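Local coordinates for response regulator (Pseudomonas putida, PDB 3HDV), which probably receives a phosphoryl group on a conserved aspartate of its receiver domain and so acts as a phosphorylation-controlled switch in bacterial signalling, at residues P8-V13 with L25-R30; G54-D59 with L68-T73; S83-S88 with G115-L120; G89-E94 with F107-V112. All coordinates share one frame; numbering follows the deposited sequence.

From the N terminus, contact 1 closes first, folding helix 17-29 back onto strand 9-13. Contact 2 follows in series and sets helix 67-75 against strand 53-58, the neighbour of strand 9-13 in the sheet. Contact 3 makes the longest loop: strand 83-88 packs against helix 114-124, near the end of the chain. Contact 4 falls wholly within that loop. Contacts 1 to 3 thus bind helices to the central parallel sheet, whereas contact 4 ties the loop after strand 83-88 to the end of strand 106-109 and the loop beyond, at the C-terminal edge of the sheet, where Asp59 OD1 of contact 2 accepts a hydrogen bond from Gly89 N.

Contact 1 of 4, residues P8-V13 with L25-R30; sequences PLVLVV and LYLKSR
Leu27 reaches from helix 17-29 to Val10 and Val12 on strand 9-13, and almost all of the touching is done by one methyl. Its CB leaves the helix toward the strand; CG then stands anti to the carbonyl carbon (chi1 -67°), and the chain forks there. The CD1 branch ends in the groove between the two valines, 3.7 Å from Val10 CG1 and 3.8 Å from Val12 CG2. Val10 is crossed at about a right angle, and its CB is also close, 4.0 Å from Leu27 CD1. Valines suit a strand because both branches lie close to the backbone, giving a low, broad surface; leucine has the extra carbon needed to span from helix to sheet. Ala34 of strand 33-37 also touches the Leu27 side chain. On the helix, Ser29 turns its hydroxyl back on the chain, OG donating to Tyr26 O at 2.8 Å, with the donor tilted 21° from the carbonyl plane. The outer side of this helix end meets a second subunit, whose Leu25 packs on Tyr26. Strand 9-13, helix 17-29 and strand 33-37 make up the first beta-alpha-beta unit of the CheY-like receiver fold.

Contact 2 of 4, residues G54-D59 with L68-T73; sequences GLMITD and LDLIRT
Met56 and Thr58, alternate residues of strand 53-58, meet Leu70 and Ile71 of helix 67-75 in the third beta-alpha unit of the receiver fold, strand and helix running nearly antiparallel at 158°. Met56, present as selenomethionine, and Leu70 reach toward each other tip to tip, with Met56 CE 3.9 Å from Leu70 CD2. The chain runs extended to SE, 4.0 Å from Leu70 CD2, and the bend at the third torsion (chi3 75°) then places CE beside the same methyl. Thr58 slides past Leu70 in the opposite direction and offers its own methyl to the helix, CG2 lying 4.1 Å from Ile71 CD1. Its other branch, OG1, anti to the backbone N (chi1 -169°), donates to Asp59 O at 2.8 Å, in the carbonyl plane and on a lone pair. Threonine thus suits a buried place at the strand end, apolar on one branch and satisfied on the other; with an alanine here, Asp59 O would probably lose this donor and a gap would open beside Ile71 CD1. Asp59, the predicted phosphorylation site, carries no phosphate here; its OD1 accepts from Gly89 N and Arg61 N. Helix 40-49 backs Leu70 through Ala40, Ala43 and Arg44. On the outer face of helix 67-75, Arg72 NH1 meets Asp69 OD1 in a salt bridge in its guanidinium plane, while Leu68 CG sits 3.6 Å above the guanidinium centre.

Contact 3 of 4, residues S83-S88 with G115-L120; sequences SIIVVS and GKLLEL
Leu120 N donates to Lys116 O at 3.1 Å, a helical bond that helps fix the turn from which Leu120 presents its side chain to Ile85. The meeting there is made low on the leucine: Ile85 CD1 lies 3.8 Å from Leu120 CB. Ile85 uses both of its branches. CG1 stands anti to the carbonyl carbon (chi1 -66°), carrying CD1 to Leu120, while CG2 goes the other way, to Leu117 CD1 at 3.9 Å. A beta-branched isoleucine is well suited to this, since its two arms let one strand residue bridge successive turns of the helix. Leu117 CD1 also approaches Val87 CG2, more loosely, at 4.3 Å. In the alternating beta-alpha receiver fold this helix, 114-124, is the last, and it packs, beside helix 17-29, on one face of the parallel sheet, nearly antiparallel to strand 83-88 (170° between their directions). Alternate residues of the strand serve the other face, where Ile84 and Val86 touch Ile71 of helix 67-75. Leu120 continues past strand 83-88 onto Leu108 of strand 106-109, and Leu118, pointing away from strand 83-88, packs on Arg30 just beyond helix 17-29. At the strand's start, Ser83 OG hydrogen-bonds to Glu124 OE1, near the helix end.

Contact 4 of 4, residues G89-E94 with F107-V112; sequences GDTDVE and FLLKPV
The loops after strands 83-88 and 106-109 come closest at Gly89 and Lys110, whose CA atoms are 5.6 Å apart, and then part, the second through a cis peptide before Pro111. Lys110 lays its aliphatic chain against the glycine backbone, CD 3.6 Å from Gly89 N, and the bend at its third torsion (chi3 72°) turns CE and NZ off the glycine. Lys110 CD also comes 4.2 Å from Asp59 OD2, which puts the lysine at the predicted phosphorylation site, consistent with the conserved lysine of receiver domains. Further along, Thr91 CG2 fits into the corner formed by Leu109 CD2 (3.6 Å), met at about a right angle, and Phe107 CZ (3.8 Å). Both threonine branches face the edge of the Phe107 ring, with OG1 in its plane. Threonine fits because its methyl serves this packing while OG1 hydrogen-bonds to Glu95 OE1. Next to it, Asp92 is the N-cap of helix 93-101, its OD1 accepting from Glu95 N. Phe107, at the position of the switch aromatic in CheY relatives, packs between strand 83-88, through Val86 and Ser88, and Ala96, Val99 and Met100 of helix 93-101, while Leu108 turns to helix 114-124.

Contact 1 of 4, residues P8-V13 with L25-R30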
# COMPACT_ATOMS: atom_id res chain seq x y z
N PRO B 8 -19.97 -0.36 -1.24
CA PRO B 8 -18.96 0.29 -2.10
C PRO B 8 -17.79 -0.67 -2.44
O PRO B 8 -17.38 -1.46 -1.60
CB PRO B 8 -18.44 1.47 -1.24
CG PRO B 8 -19.49 1.69 -0.19
CD PRO B 8 -20.12 0.34 0.06
N LEU B 9 -17.34 -0.62 -3.70
CA LEU B 9 -16.11 -1.25 -4.15
C LEU B 9 -15.23 -0.25 -4.98
O LEU B 9 -15.72 0.35 -5.94
CB LEU B 9 -16.44 -2.50 -4.97
CG LEU B 9 -15.31 -3.35 -5.57
CD1 LEU B 9 -14.46 -3.87 -4.38
CD2 LEU B 9 -15.96 -4.49 -6.36
N VAL B 10 -13.94 -0.11 -4.60
CA VAL B 10 -12.98 0.79 -5.29
C VAL B 10 -12.04 -0.06 -6.12
O VAL B 10 -11.55 -1.03 -5.61
CB VAL B 10 -12.17 1.69 -4.25
CG1 VAL B 10 -11.14 2.63 -4.96
CG2 VAL B 10 -13.16 2.57 -3.44
N LEU B 11 -11.84 0.27 -7.40
CA LEU B 11 -10.81 -0.41 -8.19
C LEU B 11 -9.52 0.44 -8.17
O LEU B 11 -9.51 1.58 -8.61
CB LEU B 11 -11.24 -0.51 -9.63
CG LEU B 11 -10.24 -1.06 -10.66
CD1 LEU B 11 -9.95 -2.55 -10.40
CD2 LEU B 11 -10.87 -0.85 -12.08
N VAL B 12 -8.43 -0.13 -7.72
CA VAL B 12 -7.15 0.60 -7.71
C VAL B 12 -6.29 0.10 -8.87
O VAL B 12 -5.93 -1.06 -8.91
CB VAL B 12 -6.39 0.32 -6.40
CG1 VAL B 12 -4.97 1.00 -6.44
CG2 VAL B 12 -7.22 0.86 -5.18
N VAL B 13 -5.92 0.99 -9.77
CA VAL B 13 -5.16 0.58 -10.94
C VAL B 13 -3.73 1.15 -10.84
O VAL B 13 -3.55 2.36 -10.78
CB VAL B 13 -5.83 1.12 -12.24
CG1 VAL B 13 -5.07 0.71 -13.52
CG2 VAL B 13 -7.33 0.76 -12.23
N LEU B 25 -4.87 -1.86 1.07
CA LEU B 25 -4.82 -2.01 2.52
C LEU B 25 -5.36 -0.74 3.24
O LEU B 25 -6.10 -0.84 4.22
CB LEU B 25 -3.38 -2.29 2.99
CG LEU B 25 -3.20 -2.37 4.51
CD1 LEU B 25 -4.00 -3.57 5.07
CD2 LEU B 25 -1.70 -2.47 4.85
N TYR B 26 -4.94 0.43 2.78
CA TYR B 26 -5.37 1.67 3.39
C TYR B 26 -6.89 1.78 3.28
O TYR B 26 -7.56 2.02 4.28
CB TYR B 26 -4.66 2.88 2.80
CG TYR B 26 -4.96 4.18 3.53
CD1 TYR B 26 -4.24 4.53 4.68
CD2 TYR B 26 -5.98 5.04 3.10
CE1 TYR B 26 -4.53 5.72 5.40
CE2 TYR B 26 -6.29 6.24 3.80
CZ TYR B 26 -5.56 6.57 4.94
OH TYR B 26 -5.83 7.75 5.62
N LEU B 27 -7.43 1.57 2.07
CA LEU B 27 -8.90 1.60 1.86
C LEU B 27 -9.63 0.61 2.74
O LEU B 27 -10.60 0.97 3.43
CB LEU B 27 -9.27 1.39 0.38
CG LEU B 27 -8.81 2.56 -0.50
CD1 LEU B 27 -8.87 2.20 -2.02
CD2 LEU B 27 -9.67 3.82 -0.21
N LYS B 28 -9.16 -0.64 2.73
CA LYS B 28 -9.71 -1.67 3.64
C LYS B 28 -9.57 -1.34 5.15
O LYS B 28 -10.53 -1.52 5.91
CB LYS B 28 -9.24 -3.09 3.26
CG LYS B 28 -9.66 -3.53 1.79
CD LYS B 28 -9.37 -5.05 1.60
CE LYS B 28 -9.74 -5.57 0.26
NZ LYS B 28 -9.41 -7.05 0.13
N SER B 29 -8.43 -0.79 5.57
CA SER B 29 -8.26 -0.41 7.00
C SER B 29 -9.28 0.66 7.42
O SER B 29 -9.53 0.81 8.62
CB SER B 29 -6.85 0.09 7.31
OG SER B 29 -6.66 1.40 6.84
N ARG B 30 -9.85 1.37 6.44
CA ARG B 30 -10.86 2.42 6.68
C ARG B 30 -12.27 1.95 6.36
O ARG B 30 -13.18 2.76 6.20
CB ARG B 30 -10.54 3.68 5.86
CG ARG B 30 -9.21 4.35 6.22
CD ARG B 30 -9.16 4.70 7.69
NE ARG B 30 -10.19 5.68 8.02
CZ ARG B 30 -10.57 6.05 9.24
NH1 ARG B 30 -10.00 5.52 10.34
NH2 ARG B 30 -11.54 6.96 9.37

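Contact 2 of 4, residues G54-D59 with L68-T73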
# COMPACT_ATOMS: atom_id res chain seq x y z
N GLY B 54 -17.70 1.15 -7.94
CA GLY B 54 -18.30 2.50 -8.10
C GLY B 54 -17.29 3.62 -8.24
O GLY B 54 -17.68 4.79 -8.48
N LEU B 55 -16.00 3.29 -8.10
CA LEU B 55 -14.95 4.32 -8.19
C LEU B 55 -13.65 3.68 -8.62
O LEU B 55 -13.33 2.59 -8.20
CB LEU B 55 -14.77 5.06 -6.82
CG LEU B 55 -13.62 6.04 -6.54
CD1 LEU B 55 -13.73 7.30 -7.38
CD2 LEU B 55 -13.67 6.47 -5.10
N MSE B 56 -12.88 4.38 -9.45
CA MSE B 56 -11.56 3.86 -9.80
C MSE B 56 -10.49 4.91 -9.45
O MSE B 56 -10.65 6.09 -9.77
CB MSE B 56 -11.52 3.59 -11.28
CG MSE B 56 -10.29 2.87 -11.74
SE MSE B 56 -10.26 2.75 -13.71
CE MSE B 56 -9.77 4.59 -14.18
N ILE B 57 -9.42 4.44 -8.83
CA ILE B 57 -8.21 5.23 -8.60
C ILE B 57 -7.13 4.74 -9.54
O ILE B 57 -6.85 3.55 -9.56
CB ILE B 57 -7.70 5.12 -7.14
CG1 ILE B 57 -8.79 5.66 -6.19
CG2 ILE B 57 -6.32 5.90 -6.97
CD1 ILE B 57 -8.53 5.30 -4.77
N THR B 58 -6.54 5.64 -10.31
CA THR B 58 -5.50 5.26 -11.24
C THR B 58 -4.26 6.16 -11.27
O THR B 58 -4.35 7.37 -11.04
CB THR B 58 -6.06 5.09 -12.70
OG1 THR B 58 -5.06 4.48 -13.52
CG2 THR B 58 -6.40 6.44 -13.31
N ASP B 59 -3.10 5.54 -11.50
CA ASP B 59 -1.87 6.29 -11.90
C ASP B 59 -2.01 6.62 -13.40
O ASP B 59 -2.85 6.03 -14.12
CB ASP B 59 -0.60 5.46 -11.60
CG ASP B 59 0.69 6.32 -11.47
OD1 ASP B 59 0.75 7.48 -11.96
OD2 ASP B 59 1.66 5.82 -10.92
N LEU B 68 -3.90 7.95 -18.93
CA LEU B 68 -4.69 8.83 -19.78
C LEU B 68 -5.46 8.03 -20.87
O LEU B 68 -6.65 8.28 -21.10
CB LEU B 68 -3.84 9.93 -20.41
CG LEU B 68 -4.38 10.79 -21.53
CD1 LEU B 68 -5.65 11.47 -21.15
CD2 LEU B 68 -3.31 11.80 -22.01
N ASP B 69 -4.79 7.10 -21.53
CA ASP B 69 -5.46 6.28 -22.55
C ASP B 69 -6.57 5.44 -21.91
O ASP B 69 -7.63 5.30 -22.50
CB ASP B 69 -4.45 5.35 -23.23
CG ASP B 69 -3.62 6.04 -24.30
OD1 ASP B 69 -4.04 7.08 -24.83
OD2 ASP B 69 -2.54 5.53 -24.62
N LEU B 70 -6.34 4.90 -20.71
CA LEU B 70 -7.37 4.11 -20.03
C LEU B 70 -8.61 4.96 -19.78
O LEU B 70 -9.73 4.55 -20.08
CB LEU B 70 -6.85 3.51 -18.73
CG LEU B 70 -7.88 2.99 -17.71
CD1 LEU B 70 -8.67 1.77 -18.29
CD2 LEU B 70 -7.23 2.59 -16.39
N ILE B 71 -8.42 6.15 -19.23
CA ILE B 71 -9.52 7.06 -19.00
C ILE B 71 -10.30 7.39 -20.29
O ILE B 71 -11.53 7.38 -20.29
CB ILE B 71 -9.04 8.38 -18.26
CG1 ILE B 71 -8.48 7.98 -16.88
CG2 ILE B 71 -10.18 9.38 -18.14
CD1 ILE B 71 -7.71 9.09 -16.13
N ARG B 72 -9.59 7.68 -21.36
CA ARG B 72 -10.23 7.93 -22.65
C ARG B 72 -11.11 6.76 -23.09
O ARG B 72 -12.24 6.97 -23.51
CB ARG B 72 -9.18 8.15 -23.73
CG ARG B 72 -8.80 9.58 -23.95
CD ARG B 72 -7.42 9.57 -24.57
NE ARG B 72 -6.89 10.91 -24.72
CZ ARG B 72 -5.62 11.18 -25.00
NH1 ARG B 72 -4.75 10.19 -25.15
NH2 ARG B 72 -5.23 12.44 -25.13
N THR B 73 -10.62 5.54 -22.98
CA THR B 73 -11.49 4.41 -23.39
C THR B 73 -12.69 4.25 -22.47
O THR B 73 -13.79 3.84 -22.93
CB THR B 73 -10.76 3.08 -23.50
OG1 THR B 73 -10.34 2.64 -22.20
CG2 THR B 73 -9.59 3.19 -24.45

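Contact 3 of 4, residues S83-S88 with G115-L120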
# COMPACT_ATOMS: atom_id res chain seq x y z
N SER B 83 -16.88 7.35 -11.79
CA SER B 83 -16.07 8.24 -10.96
C SER B 83 -14.59 7.82 -10.97
O SER B 83 -14.27 6.69 -10.65
CB SER B 83 -16.57 8.13 -9.54
OG SER B 83 -17.77 8.84 -9.48
N ILE B 84 -13.71 8.76 -11.29
CA ILE B 84 -12.29 8.46 -11.39
C ILE B 84 -11.52 9.53 -10.63
O ILE B 84 -11.75 10.73 -10.81
CB ILE B 84 -11.85 8.40 -12.86
CG1 ILE B 84 -12.60 7.28 -13.58
CG2 ILE B 84 -10.31 8.20 -13.02
CD1 ILE B 84 -12.30 7.30 -15.07
N ILE B 85 -10.61 9.06 -9.78
CA ILE B 85 -9.65 9.91 -9.07
C ILE B 85 -8.25 9.49 -9.62
O ILE B 85 -7.89 8.31 -9.63
CB ILE B 85 -9.70 9.71 -7.55
CG1 ILE B 85 -11.03 10.16 -6.95
CG2 ILE B 85 -8.45 10.45 -6.86
CD1 ILE B 85 -11.23 9.70 -5.54
N VAL B 86 -7.50 10.46 -10.12
CA VAL B 86 -6.12 10.25 -10.61
C VAL B 86 -5.17 10.50 -9.44
O VAL B 86 -5.27 11.55 -8.77
CB VAL B 86 -5.84 11.14 -11.80
CG1 VAL B 86 -4.31 11.17 -12.16
CG2 VAL B 86 -6.71 10.61 -13.05
N VAL B 87 -4.31 9.53 -9.19
CA VAL B 87 -3.14 9.71 -8.29
C VAL B 87 -1.86 9.48 -9.09
O VAL B 87 -1.48 8.33 -9.32
CB VAL B 87 -3.27 8.86 -7.01
CG1 VAL B 87 -2.07 9.14 -6.06
CG2 VAL B 87 -4.62 9.24 -6.25
N SER B 88 -1.17 10.57 -9.46
CA SER B 88 -0.12 10.47 -10.47
C SER B 88 1.33 10.62 -10.03
O SER B 88 1.66 11.52 -9.20
CB SER B 88 -0.38 11.55 -11.51
OG SER B 88 0.49 11.39 -12.59
N GLY B 115 -5.29 11.63 3.68
CA GLY B 115 -6.44 12.23 4.31
C GLY B 115 -7.30 12.88 3.25
O GLY B 115 -8.52 12.69 3.25
N LYS B 116 -6.69 13.65 2.35
CA LYS B 116 -7.47 14.25 1.24
C LYS B 116 -8.08 13.17 0.32
O LYS B 116 -9.25 13.27 -0.11
CB LYS B 116 -6.61 15.18 0.40
CG LYS B 116 -7.32 15.84 -0.82
CD LYS B 116 -6.27 16.45 -1.77
CE LYS B 116 -6.87 17.51 -2.75
NZ LYS B 116 -5.77 18.22 -3.55
N LEU B 117 -7.28 12.16 -0.00
CA LEU B 117 -7.81 11.02 -0.80
C LEU B 117 -9.08 10.40 -0.19
O LEU B 117 -10.07 10.19 -0.88
CB LEU B 117 -6.75 9.93 -1.02
CG LEU B 117 -7.17 8.72 -1.89
CD1 LEU B 117 -7.71 9.06 -3.32
CD2 LEU B 117 -5.95 7.75 -2.02
N LEU B 118 -9.01 10.08 1.10
CA LEU B 118 -10.13 9.48 1.77
C LEU B 118 -11.39 10.40 1.76
O LEU B 118 -12.53 9.94 1.53
CB LEU B 118 -9.70 9.05 3.18
CG LEU B 118 -10.68 8.24 4.02
CD1 LEU B 118 -10.81 6.76 3.52
CD2 LEU B 118 -10.38 8.38 5.61
N GLU B 119 -11.18 11.70 1.94
CA GLU B 119 -12.30 12.68 1.84
C GLU B 119 -12.98 12.60 0.49
O GLU B 119 -14.20 12.52 0.41
CB GLU B 119 -11.78 14.10 2.07
CG GLU B 119 -11.55 14.41 3.52
CD GLU B 119 -11.00 15.81 3.75
OE1 GLU B 119 -10.22 15.97 4.73
OE2 GLU B 119 -11.33 16.73 2.95
N LEU B 120 -12.19 12.61 -0.60
CA LEU B 120 -12.73 12.44 -1.95
C LEU B 120 -13.45 11.11 -2.14
O LEU B 120 -14.52 11.09 -2.73
CB LEU B 120 -11.63 12.57 -3.02
CG LEU B 120 -10.84 13.86 -3.07
CD1 LEU B 120 -9.63 13.68 -4.03
CD2 LEU B 120 -11.71 15.07 -3.46

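Contact 4 of 4, residues G89-E94 with F107-V112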
# COMPACT_ATOMS: atom_id res chain seq x y z
N GLY B 89 2.19 9.78 -10.61
CA GLY B 89 3.63 10.05 -10.64
C GLY B 89 3.96 11.23 -11.55
O GLY B 89 3.09 12.05 -11.83
N ASP B 90 5.20 11.31 -12.04
CA ASP B 90 5.63 12.41 -12.92
C ASP B 90 4.64 12.70 -14.06
O ASP B 90 4.25 11.79 -14.82
CB ASP B 90 7.01 12.11 -13.56
CG ASP B 90 8.14 11.97 -12.51
OD1 ASP B 90 7.99 12.38 -11.31
OD2 ASP B 90 9.20 11.41 -12.90
N THR B 91 4.24 13.96 -14.17
CA THR B 91 3.26 14.34 -15.19
C THR B 91 3.61 15.80 -15.54
O THR B 91 4.72 16.24 -15.22
CB THR B 91 1.77 14.14 -14.69
OG1 THR B 91 0.85 14.68 -15.66
CG2 THR B 91 1.50 14.83 -13.33
N ASP B 92 2.71 16.55 -16.14
CA ASP B 92 3.04 17.93 -16.51
C ASP B 92 1.72 18.59 -16.76
O ASP B 92 0.68 17.92 -16.72
CB ASP B 92 3.89 17.99 -17.77
CG ASP B 92 3.30 17.14 -18.91
OD1 ASP B 92 2.21 17.42 -19.37
OD2 ASP B 92 3.95 16.16 -19.36
N VAL B 93 1.76 19.90 -16.98
CA VAL B 93 0.58 20.70 -17.07
C VAL B 93 -0.30 20.28 -18.22
O VAL B 93 -1.49 20.16 -18.04
CB VAL B 93 0.90 22.22 -17.10
CG1 VAL B 93 -0.35 23.03 -17.47
CG2 VAL B 93 1.46 22.63 -15.73
N GLU B 94 0.26 20.05 -19.41
CA GLU B 94 -0.58 19.69 -20.57
C GLU B 94 -1.36 18.41 -20.33
O GLU B 94 -2.55 18.33 -20.62
CB GLU B 94 0.26 19.61 -21.87
CG GLU B 94 0.70 21.04 -22.26
CD GLU B 94 1.30 21.21 -23.66
OE1 GLU B 94 1.86 20.22 -24.22
OE2 GLU B 94 1.22 22.41 -24.17
N PHE B 107 -7.35 15.17 -9.25
CA PHE B 107 -6.07 14.81 -9.83
C PHE B 107 -5.10 15.12 -8.71
O PHE B 107 -4.84 16.29 -8.43
CB PHE B 107 -5.84 15.67 -11.08
CG PHE B 107 -4.60 15.34 -11.90
CD1 PHE B 107 -4.74 14.94 -13.23
CD2 PHE B 107 -3.31 15.51 -11.39
CE1 PHE B 107 -3.61 14.64 -14.03
CE2 PHE B 107 -2.15 15.21 -12.18
CZ PHE B 107 -2.31 14.78 -13.50
N LEU B 108 -4.56 14.09 -8.07
CA LEU B 108 -3.64 14.26 -6.96
C LEU B 108 -2.23 13.87 -7.37
O LEU B 108 -2.05 12.92 -8.11
CB LEU B 108 -4.06 13.37 -5.80
CG LEU B 108 -5.10 13.85 -4.79
CD1 LEU B 108 -6.23 14.55 -5.42
CD2 LEU B 108 -5.59 12.73 -3.82
N LEU B 109 -1.23 14.54 -6.83
CA LEU B 109 0.16 14.13 -7.08
C LEU B 109 0.70 13.24 -5.98
O LEU B 109 0.38 13.43 -4.80
CB LEU B 109 1.08 15.35 -7.34
CG LEU B 109 0.75 16.29 -8.53
CD1 LEU B 109 1.66 17.55 -8.47
CD2 LEU B 109 0.98 15.56 -9.83
N LYS B 110 1.49 12.25 -6.36
CA LYS B 110 2.24 11.43 -5.40
C LYS B 110 3.39 12.32 -4.81
O LYS B 110 3.81 13.23 -5.47
CB LYS B 110 2.79 10.16 -6.08
CG LYS B 110 1.69 9.18 -6.65
CD LYS B 110 2.32 8.03 -7.41
CE LYS B 110 3.00 7.05 -6.44
NZ LYS B 110 3.71 5.89 -7.13
N PRO B 111 3.84 12.08 -3.56
CA PRO B 111 3.28 11.16 -2.54
C PRO B 111 1.88 11.60 -2.12
O PRO B 111 1.64 12.79 -1.77
CB PRO B 111 4.27 11.27 -1.36
CG PRO B 111 5.45 12.00 -1.87
CD PRO B 111 5.02 12.82 -3.05
N VAL B 112 0.95 10.66 -2.18
CA VAL B 112 -0.44 11.02 -2.07
C VAL B 112 -0.74 11.51 -0.67
O VAL B 112 -0.18 11.01 0.33
CB VAL B 112 -1.39 9.83 -2.48
CG1 VAL B 112 -1.18 8.60 -1.53
CG2 VAL B 112 -2.89 10.29 -2.53